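Local atomic coordinates of pngf-ii (Elizabethkingia meningoseptica, PDB entry 4R4X), a protein that probably removes N-linked glycans from glycoproteins by hydrolysing the bond between the innermost sugar and its asparagine, as a bacterial peptide:N-glycosidase of the PNGase F type. Residues 423-429 with 525-531; 436-442 with 453-457; 282-287 with 393-399; 294-298 with 380-386. All coordinates share one frame; numbering follows the deposited sequence.

Contact 1 of 4, residues 423-429 with 525-531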
# COMPACT_ATOMS: atom_id res chain seq x y z
N TYR A 423 -3.47 -13.99 -13.43
CA TYR A 423 -4.56 -13.90 -14.38
C TYR A 423 -5.68 -13.04 -13.80
O TYR A 423 -6.23 -13.34 -12.73
CB TYR A 423 -5.09 -15.29 -14.68
CG TYR A 423 -6.23 -15.37 -15.69
CD1 TYR A 423 -6.01 -15.09 -17.03
CD2 TYR A 423 -7.50 -15.78 -15.30
CE1 TYR A 423 -7.04 -15.19 -17.96
CE2 TYR A 423 -8.53 -15.92 -16.23
CZ TYR A 423 -8.29 -15.61 -17.56
OH TYR A 423 -9.30 -15.69 -18.49
N ILE A 424 -5.95 -11.94 -14.49
CA ILE A 424 -7.04 -11.02 -14.13
C ILE A 424 -8.11 -11.10 -15.19
O ILE A 424 -7.85 -10.84 -16.35
CB ILE A 424 -6.55 -9.57 -14.01
CG1 ILE A 424 -5.38 -9.49 -13.04
CG2 ILE A 424 -7.67 -8.64 -13.53
CD1 ILE A 424 -4.74 -8.12 -12.94
N THR A 425 -9.32 -11.46 -14.79
CA THR A 425 -10.42 -11.59 -15.74
C THR A 425 -11.69 -10.92 -15.25
O THR A 425 -12.08 -11.08 -14.08
CB THR A 425 -10.73 -13.07 -16.08
OG1 THR A 425 -11.83 -13.11 -16.99
CG2 THR A 425 -11.07 -13.91 -14.81
N THR A 426 -12.32 -10.17 -16.17
CA THR A 426 -13.68 -9.66 -15.97
C THR A 426 -14.51 -9.77 -17.24
O THR A 426 -14.00 -9.60 -18.35
CB THR A 426 -13.70 -8.21 -15.44
OG1 THR A 426 -13.05 -7.31 -16.35
CG2 THR A 426 -13.04 -8.13 -14.09
N GLY A 427 -15.78 -10.08 -17.05
CA GLY A 427 -16.72 -10.28 -18.10
C GLY A 427 -17.63 -9.08 -18.21
O GLY A 427 -18.00 -8.46 -17.19
N HIS A 428 -17.96 -8.72 -19.44
CA HIS A 428 -18.74 -7.51 -19.76
C HIS A 428 -19.80 -7.75 -20.82
O HIS A 428 -19.74 -8.74 -21.56
CB HIS A 428 -17.79 -6.40 -20.21
CG HIS A 428 -16.74 -6.10 -19.20
ND1 HIS A 428 -16.94 -5.21 -18.18
CD2 HIS A 428 -15.53 -6.67 -18.98
CE1 HIS A 428 -15.88 -5.21 -17.39
NE2 HIS A 428 -15.01 -6.09 -17.85
N GLY A 429 -20.75 -6.83 -20.91
CA GLY A 429 -21.98 -6.99 -21.71
C GLY A 429 -23.12 -6.65 -20.78
O GLY A 429 -23.58 -7.51 -20.04
N GLN A 525 -22.63 -5.84 -27.20
CA GLN A 525 -21.73 -7.00 -27.32
C GLN A 525 -21.21 -7.42 -25.96
O GLN A 525 -20.99 -6.59 -25.08
CB GLN A 525 -20.51 -6.66 -28.19
CG GLN A 525 -20.80 -6.52 -29.68
CD GLN A 525 -19.52 -6.54 -30.50
OE1 GLN A 525 -18.90 -5.51 -30.73
NE2 GLN A 525 -19.09 -7.73 -30.89
N SER A 526 -20.99 -8.72 -25.81
CA SER A 526 -20.22 -9.23 -24.69
C SER A 526 -18.70 -9.23 -25.04
O SER A 526 -18.29 -9.38 -26.20
CB SER A 526 -20.70 -10.62 -24.28
OG SER A 526 -21.91 -10.52 -23.53
N PHE A 527 -17.88 -9.04 -24.01
CA PHE A 527 -16.43 -9.01 -24.18
C PHE A 527 -15.73 -9.27 -22.86
O PHE A 527 -16.34 -9.16 -21.79
CB PHE A 527 -15.96 -7.69 -24.80
CG PHE A 527 -16.33 -6.46 -24.01
CD1 PHE A 527 -15.45 -5.92 -23.07
CD2 PHE A 527 -17.52 -5.80 -24.26
CE1 PHE A 527 -15.78 -4.77 -22.37
CE2 PHE A 527 -17.85 -4.65 -23.56
CZ PHE A 527 -16.99 -4.14 -22.60
N TRP A 528 -14.47 -9.70 -22.95
CA TRP A 528 -13.73 -10.15 -21.76
C TRP A 528 -12.38 -9.46 -21.66
O TRP A 528 -11.54 -9.59 -22.55
CB TRP A 528 -13.57 -11.67 -21.78
CG TRP A 528 -14.85 -12.35 -21.46
CD1 TRP A 528 -15.91 -12.54 -22.30
CD2 TRP A 528 -15.26 -12.83 -20.18
NE1 TRP A 528 -16.95 -13.13 -21.62
CE2 TRP A 528 -16.57 -13.33 -20.32
CE3 TRP A 528 -14.63 -12.93 -18.94
CZ2 TRP A 528 -17.25 -13.92 -19.26
CZ3 TRP A 528 -15.32 -13.50 -17.89
CH2 TRP A 528 -16.61 -13.97 -18.04
N ASN A 529 -12.19 -8.70 -20.57
CA ASN A 529 -10.93 -8.06 -20.25
C ASN A 529 -10.07 -9.03 -19.46
O ASN A 529 -10.36 -9.30 -18.27
CB ASN A 529 -11.15 -6.80 -19.41
CG ASN A 529 -11.73 -5.65 -20.19
OD1 ASN A 529 -11.34 -5.37 -21.32
ND2 ASN A 529 -12.62 -4.93 -19.55
N VAL A 530 -9.04 -9.59 -20.10
CA VAL A 530 -8.19 -10.59 -19.48
C VAL A 530 -6.72 -10.23 -19.65
O VAL A 530 -6.25 -9.84 -20.74
CB VAL A 530 -8.50 -12.03 -19.97
CG1 VAL A 530 -10.00 -12.32 -19.91
CG2 VAL A 530 -8.02 -12.26 -21.38
N SER A 531 -5.98 -10.30 -18.55
CA SER A 531 -4.53 -10.19 -18.61
C SER A 531 -3.84 -11.36 -17.93
O SER A 531 -4.34 -11.96 -16.96
CB SER A 531 -4.04 -8.85 -18.06
OG SER A 531 -4.06 -8.85 -16.67
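Ser531 N donates to Ile424 O over 2.9 Å, and a weaker CA-H...O contact from Val530 CA reaches the same oxygen at 3.2 Å. This pattern repeats along 423-428 and 527-531, which run antiparallel with their axes at 177°. Ile424 with Ser531, Thr426 with Asn529 and His428 with Phe527 are hydrogen-bonded pairs, whereas Thr425 with Val530 and Gly427 with Trp528 are non-hydrogen-bonded ones. At Gly427 the six-membered ring of the Trp528 indole lies flat over the backbone, its centroid 3.4 Å from Gly427 CA. Glycine suits this place because, having no side chain, it lets the indole face rest directly on Gly427 CA, a CH-pi contact. The other face of the sheet carries Thr426, His428, Phe527 and Asn529. Phe527 turns its CG between backbone N and carbonyl carbon (chi1 59°), which brings the ring face over His428 CB, 3.5 Å from the ring centroid. The imidazole itself slides past the phenyl, with planes nearly parallel but little overlap. Its rotation is fixed by Thr426 OG1, 2.8 Å from His428 NE2 in a hydrogen bond that either partner could donate, and by Trp488, which stacks on it. Within the antiparallel sheet, strand 416-428 lies between strands 493-504 and 527-537, and 527-537 is flanked on its far side by 378-384.

Contact 2 of 4, residues 436-442 with 453-457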
# COMPACT_ATOMS: atom_id res chain seq x y z
N GLU A 436 -21.47 -9.49 -18.51
CA GLU A 436 -21.33 -8.83 -17.20
C GLU A 436 -22.14 -9.63 -16.16
O GLU A 436 -21.74 -9.75 -15.00
CB GLU A 436 -21.87 -7.40 -17.24
CG GLU A 436 -21.85 -6.68 -15.90
CD GLU A 436 -22.20 -5.20 -16.00
OE1 GLU A 436 -22.33 -4.68 -17.14
OE2 GLU A 436 -22.39 -4.54 -14.93
N PHE A 437 -23.30 -10.14 -16.58
CA PHE A 437 -24.28 -10.67 -15.66
C PHE A 437 -24.55 -12.17 -15.73
O PHE A 437 -25.37 -12.69 -14.96
CB PHE A 437 -25.61 -9.92 -15.81
CG PHE A 437 -25.51 -8.46 -15.45
CD1 PHE A 437 -25.28 -8.08 -14.12
CD2 PHE A 437 -25.65 -7.47 -16.43
CE1 PHE A 437 -25.19 -6.73 -13.79
CE2 PHE A 437 -25.56 -6.13 -16.10
CZ PHE A 437 -25.31 -5.76 -14.77
N VAL A 438 -23.84 -12.87 -16.62
CA VAL A 438 -23.97 -14.31 -16.75
C VAL A 438 -22.62 -14.99 -16.53
O VAL A 438 -21.63 -14.62 -17.15
CB VAL A 438 -24.43 -14.70 -18.17
CG1 VAL A 438 -24.63 -16.21 -18.29
CG2 VAL A 438 -25.68 -13.93 -18.58
N PRO A 439 -22.56 -16.01 -15.67
CA PRO A 439 -21.27 -16.63 -15.40
C PRO A 439 -20.77 -17.41 -16.62
O PRO A 439 -21.57 -18.08 -17.29
CB PRO A 439 -21.57 -17.61 -14.26
CG PRO A 439 -22.97 -17.37 -13.84
CD PRO A 439 -23.66 -16.64 -14.94
N LYS A 440 -19.47 -17.34 -16.89
CA LYS A 440 -18.89 -18.11 -18.00
C LYS A 440 -17.58 -18.71 -17.56
O LYS A 440 -16.71 -18.01 -17.07
CB LYS A 440 -18.65 -17.23 -19.23
CG LYS A 440 -19.88 -16.64 -19.87
CD LYS A 440 -20.85 -17.68 -20.41
CE LYS A 440 -22.07 -17.03 -21.05
NZ LYS A 440 -21.78 -16.38 -22.36
N GLU A 441 -17.42 -20.01 -17.78
CA GLU A 441 -16.17 -20.68 -17.47
C GLU A 441 -15.00 -20.19 -18.31
O GLU A 441 -15.08 -20.20 -19.53
CB GLU A 441 -16.37 -22.17 -17.66
CG GLU A 441 -15.17 -23.02 -17.31
CD GLU A 441 -15.53 -24.51 -17.29
OE1 GLU A 441 -15.53 -25.15 -18.37
OE2 GLU A 441 -15.83 -25.03 -16.20
N ASN A 442 -13.92 -19.74 -17.65
CA ASN A 442 -12.65 -19.38 -18.30
C ASN A 442 -11.76 -20.63 -18.24
O ASN A 442 -11.52 -21.17 -17.15
CB ASN A 442 -11.89 -18.24 -17.56
CG ASN A 442 -12.53 -16.86 -17.72
OD1 ASN A 442 -11.82 -15.84 -17.73
ND2 ASN A 442 -13.84 -16.80 -17.78
N ALA A 453 -9.60 -24.54 -15.16
CA ALA A 453 -10.90 -24.01 -15.60
C ALA A 453 -11.62 -23.49 -14.36
O ALA A 453 -11.61 -24.13 -13.31
CB ALA A 453 -11.70 -25.10 -16.28
N PHE A 454 -12.19 -22.30 -14.46
CA PHE A 454 -12.95 -21.75 -13.34
C PHE A 454 -13.94 -20.72 -13.83
O PHE A 454 -13.76 -20.10 -14.90
CB PHE A 454 -12.03 -21.15 -12.26
CG PHE A 454 -11.48 -19.77 -12.60
CD1 PHE A 454 -10.52 -19.61 -13.58
CD2 PHE A 454 -11.91 -18.64 -11.89
CE1 PHE A 454 -10.00 -18.35 -13.88
CE2 PHE A 454 -11.39 -17.37 -12.17
CZ PHE A 454 -10.43 -17.23 -13.15
N THR A 455 -14.99 -20.54 -13.05
CA THR A 455 -16.02 -19.58 -13.36
C THR A 455 -15.88 -18.34 -12.47
O THR A 455 -16.14 -18.42 -11.26
CB THR A 455 -17.39 -20.24 -13.17
OG1 THR A 455 -17.47 -21.38 -14.04
CG2 THR A 455 -18.50 -19.26 -13.51
N PRO A 456 -15.45 -17.21 -13.06
CA PRO A 456 -15.22 -16.01 -12.25
C PRO A 456 -16.56 -15.37 -11.90
O PRO A 456 -17.38 -15.12 -12.79
CB PRO A 456 -14.39 -15.11 -13.17
CG PRO A 456 -14.04 -15.90 -14.38
CD PRO A 456 -15.07 -16.99 -14.47
N TRP A 457 -16.80 -15.13 -10.62
CA TRP A 457 -18.13 -14.73 -10.17
C TRP A 457 -18.04 -14.06 -8.80
O TRP A 457 -17.35 -14.57 -7.94
CB TRP A 457 -19.07 -15.95 -10.09
CG TRP A 457 -20.53 -15.58 -10.04
CD1 TRP A 457 -21.41 -15.82 -9.02
CD2 TRP A 457 -21.27 -14.89 -11.05
NE1 TRP A 457 -22.66 -15.33 -9.33
CE2 TRP A 457 -22.60 -14.76 -10.58
CE3 TRP A 457 -20.96 -14.41 -12.32
CZ2 TRP A 457 -23.60 -14.12 -11.32
CZ3 TRP A 457 -21.96 -13.76 -13.06
CH2 TRP A 457 -23.25 -13.63 -12.55
O HOH W 1 -18.27 -15.21 -15.25
O HOH W 2 -15.72 -23.14 -14.18
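Backbone pairing between Asn442 and Phe454 is the first kind of interaction here. Asn442 N donates to Phe454 O over 2.8 Å, and Phe454 N returns a bond to Asn442 O, so the two form an antiparallel hydrogen-bonded pair at the open end of the hairpin of strands 442-446 and 449-454. The Asn442 amide bends back along its own segment, its ND2 making a weak bond to Lys440 O, while OD1 serves Tyr423 and Thr425.

Apolar packing takes over further along. The indole of Trp457, whose CG lies anti to the backbone N (chi1 -163°), reaches across to 436-442 and receives Pro439 on one face, with Pro439 CG 3.8 Å from the centroid of the six-membered ring in a CH-pi contact. A proline fits because its compact, rigid ring presents polarised C-H groups to the indole face. The rim of the same indole meets a carbonyl: Trp457 CH2 comes to 3.3 Å from Phe437 O near the ring plane. Beside it, Thr455 CG2 rests on Pro439 CB at 3.6 Å. Pro456 lays CG and CD against the Asn442 amide, with Pro456 CG 3.5 Å from Asn442 ND2.

Water makes the third group. One molecule accepts from Lys440 N and donates to Pro456 O at 2.6 Å; another joins Glu441 OE2 to Thr455 OG1.

The chemistry is therefore graded: direct bonds hold the strand end, whereas the diverging loops rely on water and on proline-aromatic packing at a partly exposed edge, where no direct salt bridge crosses.

Contact 3 of 4, residues 282-287 with 393-399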
# COMPACT_ATOMS: atom_id res chain seq x y z
N LYS A 282 -12.52 -10.50 -37.09
CA LYS A 282 -12.20 -9.20 -36.57
C LYS A 282 -10.69 -9.08 -36.30
O LYS A 282 -9.93 -10.06 -36.40
CB LYS A 282 -12.99 -8.94 -35.28
CG LYS A 282 -14.48 -8.92 -35.51
CD LYS A 282 -15.25 -8.63 -34.23
CE LYS A 282 -16.74 -8.52 -34.51
NZ LYS A 282 -17.47 -8.34 -33.21
N SER A 283 -10.29 -7.86 -35.97
CA SER A 283 -8.92 -7.53 -35.64
C SER A 283 -8.81 -6.93 -34.26
O SER A 283 -9.68 -6.19 -33.82
CB SER A 283 -8.35 -6.54 -36.62
OG SER A 283 -8.09 -7.21 -37.81
N TYR A 284 -7.70 -7.25 -33.61
CA TYR A 284 -7.44 -6.77 -32.25
C TYR A 284 -6.01 -6.27 -32.26
O TYR A 284 -5.21 -6.68 -33.12
CB TYR A 284 -7.68 -7.90 -31.26
CG TYR A 284 -9.07 -8.44 -31.40
CD1 TYR A 284 -10.16 -7.78 -30.80
CD2 TYR A 284 -9.34 -9.56 -32.17
CE1 TYR A 284 -11.44 -8.23 -30.96
CE2 TYR A 284 -10.63 -10.02 -32.34
CZ TYR A 284 -11.68 -9.36 -31.72
OH TYR A 284 -12.98 -9.80 -31.86
N GLN A 285 -5.70 -5.39 -31.32
CA GLN A 285 -4.44 -4.66 -31.35
C GLN A 285 -3.69 -4.75 -30.02
O GLN A 285 -4.19 -4.37 -28.98
CB GLN A 285 -4.70 -3.19 -31.66
CG GLN A 285 -5.53 -2.94 -32.90
CD GLN A 285 -7.03 -3.05 -32.67
OE1 GLN A 285 -7.56 -2.64 -31.62
NE2 GLN A 285 -7.73 -3.60 -33.66
N GLY A 286 -2.45 -5.24 -30.09
CA GLY A 286 -1.52 -5.17 -28.97
C GLY A 286 -1.88 -6.01 -27.77
O GLY A 286 -1.47 -5.70 -26.65
N VAL A 287 -2.62 -7.08 -28.01
CA VAL A 287 -3.16 -7.91 -26.92
C VAL A 287 -2.29 -9.10 -26.56
O VAL A 287 -2.53 -9.73 -25.53
CB VAL A 287 -4.59 -8.39 -27.21
CG1 VAL A 287 -5.49 -7.20 -27.41
CG2 VAL A 287 -4.65 -9.36 -28.39
N GLY A 393 -8.91 4.20 -30.34
CA GLY A 393 -8.98 3.28 -31.47
C GLY A 393 -8.73 1.79 -31.20
O GLY A 393 -8.70 1.00 -32.13
N GLN A 394 -8.56 1.39 -29.94
CA GLN A 394 -8.32 -0.04 -29.65
C GLN A 394 -9.65 -0.76 -29.46
O GLN A 394 -10.46 -0.35 -28.62
CB GLN A 394 -7.45 -0.21 -28.40
CG GLN A 394 -7.00 -1.65 -28.16
CD GLN A 394 -6.15 -1.83 -26.91
OE1 GLN A 394 -6.03 -0.95 -26.05
NE2 GLN A 394 -5.53 -2.99 -26.81
N ASP A 395 -9.87 -1.83 -30.22
CA ASP A 395 -11.13 -2.56 -30.19
C ASP A 395 -11.38 -3.26 -28.86
O ASP A 395 -10.43 -3.62 -28.16
CB ASP A 395 -11.17 -3.58 -31.33
CG ASP A 395 -11.47 -2.93 -32.65
OD1 ASP A 395 -12.56 -2.31 -32.73
OD2 ASP A 395 -10.64 -2.99 -33.57
N TYR A 396 -12.65 -3.43 -28.52
CA TYR A 396 -13.03 -4.20 -27.34
C TYR A 396 -12.68 -5.65 -27.54
O TYR A 396 -12.67 -6.12 -28.67
CB TYR A 396 -14.52 -4.09 -27.08
CG TYR A 396 -14.93 -2.74 -26.62
CD1 TYR A 396 -15.28 -1.76 -27.55
CD2 TYR A 396 -14.98 -2.43 -25.27
CE1 TYR A 396 -15.67 -0.51 -27.14
CE2 TYR A 396 -15.38 -1.18 -24.85
CZ TYR A 396 -15.72 -0.23 -25.79
OH TYR A 396 -16.10 1.01 -25.40
N PRO A 397 -12.43 -6.38 -26.44
CA PRO A 397 -12.01 -7.77 -26.54
C PRO A 397 -13.15 -8.75 -26.77
O PRO A 397 -13.54 -9.50 -25.88
CB PRO A 397 -11.28 -8.00 -25.20
CG PRO A 397 -11.96 -7.06 -24.25
CD PRO A 397 -12.22 -5.84 -25.08
N THR A 398 -13.64 -8.75 -28.00
CA THR A 398 -14.72 -9.62 -28.45
C THR A 398 -14.20 -10.90 -29.12
O THR A 398 -14.94 -11.59 -29.83
CB THR A 398 -15.60 -8.85 -29.43
OG1 THR A 398 -14.77 -8.33 -30.51
CG2 THR A 398 -16.24 -7.69 -28.74
N MSE A 399 -12.94 -11.26 -28.85
CA MSE A 399 -12.29 -12.37 -29.57
C MSE A 399 -12.73 -13.74 -29.13
O MSE A 399 -12.38 -14.73 -29.76
CB MSE A 399 -10.77 -12.26 -29.47
CG MSE A 399 -10.16 -12.52 -28.10
SE MSE A 399 -10.15 -10.86 -27.02
CE MSE A 399 -8.81 -9.82 -28.02
O HOH W 3 -16.92 -10.95 -31.97
O HOH W 4 -7.78 -4.91 -29.34
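Gln285 spends both ends of its amide on Asp395. Its OE1 accepts from the backbone, Asp395 N lying 2.8 Å from Gln285 OE1 in the carbonyl plane, while Gln285 NE2 donates over 3.0 Å to the anti lone pair of Asp395 OD2. A glutamine suits this spot since one planar group supplies acceptor and donor together; a bend at chi2 (83°) brings the amide to Asp395, its plane 56° from that of the carboxylate. The backbone carbonyl of Gln285 is served too, though weakly, by Gln394 NE2, and a water accepts from Gln285 N. Gln394 OE1 is taken by Tyr262 and Met389. Tyr284 carries the second polar link: its OH and Thr398 OG1 share a hydrogen bond of 2.7 Å that either could donate, with Asn280 a further partner. Selenomethionine Met399 covers one face of that tyrosine, with Met399 CB 3.6 Å from Tyr284 CE2 and Met399 SE farther above, 5.0 Å from the ring centroid, a Met-aromatic contact. Another water links Lys282 NZ to Thr398 O, which Gln517 also serves. Strand 284-285 pairs antiparallel with 275-276, while Pro397, in an inverse gamma turn, bonds through its backbone to Trp528 of strand 527-537.

Contact 4 of 4, residues 294-298 with 380-386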
# COMPACT_ATOMS: atom_id res chain seq x y z
N LEU A 294 5.78 -6.47 -26.19
CA LEU A 294 5.14 -6.88 -24.95
C LEU A 294 3.89 -6.05 -24.68
O LEU A 294 3.89 -4.83 -24.87
CB LEU A 294 6.08 -6.70 -23.77
CG LEU A 294 7.33 -7.56 -23.79
CD1 LEU A 294 8.22 -7.14 -22.64
CD2 LEU A 294 7.02 -9.05 -23.76
N PRO A 295 2.81 -6.71 -24.21
CA PRO A 295 1.59 -5.98 -23.85
C PRO A 295 1.78 -5.30 -22.50
O PRO A 295 2.71 -5.63 -21.79
CB PRO A 295 0.53 -7.10 -23.77
CG PRO A 295 1.30 -8.33 -23.44
CD PRO A 295 2.68 -8.16 -24.00
N PHE A 296 0.93 -4.34 -22.15
CA PHE A 296 1.09 -3.68 -20.86
C PHE A 296 0.70 -4.61 -19.69
O PHE A 296 0.03 -5.64 -19.88
CB PHE A 296 0.37 -2.32 -20.80
CG PHE A 296 -1.12 -2.40 -20.67
CD1 PHE A 296 -1.72 -2.41 -19.42
CD2 PHE A 296 -1.93 -2.41 -21.80
CE1 PHE A 296 -3.10 -2.46 -19.30
CE2 PHE A 296 -3.31 -2.44 -21.69
CZ PHE A 296 -3.90 -2.46 -20.43
N ILE A 297 1.19 -4.26 -18.50
CA ILE A 297 0.89 -4.98 -17.26
C ILE A 297 -0.08 -4.15 -16.43
O ILE A 297 0.18 -2.95 -16.15
CB ILE A 297 2.17 -5.26 -16.49
CG1 ILE A 297 2.97 -6.32 -17.26
CG2 ILE A 297 1.93 -5.74 -15.04
CD1 ILE A 297 4.31 -6.58 -16.66
N GLU A 298 -1.17 -4.81 -16.02
CA GLU A 298 -2.13 -4.23 -15.06
C GLU A 298 -1.63 -4.39 -13.64
O GLU A 298 -1.57 -5.52 -13.11
CB GLU A 298 -3.49 -4.93 -15.17
CG GLU A 298 -4.08 -4.89 -16.53
CD GLU A 298 -5.40 -5.61 -16.63
OE1 GLU A 298 -5.52 -6.76 -16.15
OE2 GLU A 298 -6.33 -5.02 -17.21
N LEU A 380 7.06 -12.13 -17.04
CA LEU A 380 6.87 -11.96 -18.48
C LEU A 380 5.40 -11.73 -18.79
O LEU A 380 4.58 -12.64 -18.60
CB LEU A 380 7.30 -13.21 -19.24
CG LEU A 380 7.24 -13.11 -20.77
CD1 LEU A 380 8.22 -12.08 -21.27
CD2 LEU A 380 7.53 -14.45 -21.42
N PRO A 381 5.05 -10.52 -19.28
CA PRO A 381 3.67 -10.25 -19.70
C PRO A 381 3.37 -10.97 -21.01
O PRO A 381 4.08 -10.77 -21.98
CB PRO A 381 3.66 -8.74 -19.94
CG PRO A 381 5.08 -8.37 -20.24
CD PRO A 381 5.93 -9.36 -19.45
N VAL A 382 2.35 -11.83 -21.02
CA VAL A 382 2.07 -12.68 -22.18
C VAL A 382 0.85 -12.23 -22.97
O VAL A 382 0.85 -12.29 -24.18
CB VAL A 382 1.99 -14.17 -21.80
CG1 VAL A 382 3.37 -14.69 -21.42
CG2 VAL A 382 1.04 -14.42 -20.67
N PHE A 383 -0.18 -11.72 -22.28
CA PHE A 383 -1.32 -11.15 -22.98
C PHE A 383 -2.02 -10.12 -22.12
O PHE A 383 -1.90 -10.10 -20.89
CB PHE A 383 -2.32 -12.22 -23.44
CG PHE A 383 -2.89 -13.06 -22.33
CD1 PHE A 383 -4.04 -12.70 -21.68
CD2 PHE A 383 -2.30 -14.28 -22.02
CE1 PHE A 383 -4.55 -13.48 -20.66
CE2 PHE A 383 -2.82 -15.09 -21.01
CZ PHE A 383 -3.94 -14.68 -20.33
N ASN A 384 -2.76 -9.26 -22.80
CA ASN A 384 -3.64 -8.29 -22.16
C ASN A 384 -4.67 -7.83 -23.17
O ASN A 384 -4.33 -7.12 -24.12
CB ASN A 384 -2.84 -7.10 -21.64
CG ASN A 384 -3.64 -6.26 -20.66
OD1 ASN A 384 -4.87 -6.22 -20.68
ND2 ASN A 384 -2.92 -5.60 -19.76
N THR A 385 -5.91 -8.26 -22.98
CA THR A 385 -6.99 -7.89 -23.87
C THR A 385 -7.69 -6.61 -23.47
O THR A 385 -8.47 -6.10 -24.24
CB THR A 385 -8.06 -8.98 -24.02
OG1 THR A 385 -8.83 -9.09 -22.80
CG2 THR A 385 -7.41 -10.34 -24.37
N THR A 386 -7.41 -6.10 -22.28
CA THR A 386 -8.09 -4.91 -21.79
C THR A 386 -7.79 -3.68 -22.66
O THR A 386 -6.62 -3.27 -22.78
CB THR A 386 -7.69 -4.61 -20.33
OG1 THR A 386 -7.94 -5.76 -19.50
CG2 THR A 386 -8.49 -3.40 -19.79
O HOH W 5 -0.14 -8.32 -19.03
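Pro381 is the tightly packed centre, wedged against Leu294, Pro295 and Ile297. Ile297 CG1 touches Pro381 CB at 3.7 Å, and Leu294 CB lies 4.0 Å from Pro381 CG. Compact proline rings suit this apolar place, and they also have no N-H to bury. Two carbonyl oxygens, Pro295 O and Pro381 O, are buried here and have no partner in the model. Around Asn384 the packing turns polar. Its CG stands anti to the backbone N (chi1 -165°), which carries ND2 over the face of the Phe296 ring, the amide plane tilted 39° to the ring, with Asn384 ND2 3.2 Å from Phe296 CE1. From there Asn384 ND2 donates over 3.0 Å to Phe296 O in a nearly straight bond (176°), though it meets that oxygen from above the carbonyl plane. Beyond it, Thr386 OG1 donates to Glu298 OE2 at 2.9 Å, while the other carboxylate oxygen of Glu298 is held by Ser531 and Arg301. Packing is looser where a water intervenes: it donates to Phe296 O at 2.8 Å and to Phe383 O, joining backbones that do not bond directly. Asn384 OD1 accepts from Thr386 N, which makes an Asx turn. This turn and the classic beta bulge of Val382 and Phe383 facing Gly532 mark the end of strand 378-384, outermost within this chain in the antiparallel sheet of the PNGase F-like part.

Contact 1 is the hub. Its centre is about 10 Å from that of contact 2, which is nested inside the loop that contact 1 closes, and Asn442 OD1 lies 2.6 Å from Tyr423 OH. Contact 3 is about 12 Å away, centre to centre, joined where Trp528 N lies 3.1 Å from Pro397 O. Contact 4, about 14 Å away, shares its sheet and is tied by Thr385 OG1, 2.8 Å from Val530 N. Contacts 3 and 4 meet through Val287 O and Asn384 N, 2.8 Å apart; contact 2 touches neither. No segment binds zinc: Glu52 and Asp159 hold one ion, His542 and His545 in the C-terminal histidine run, probably a purification tag, another.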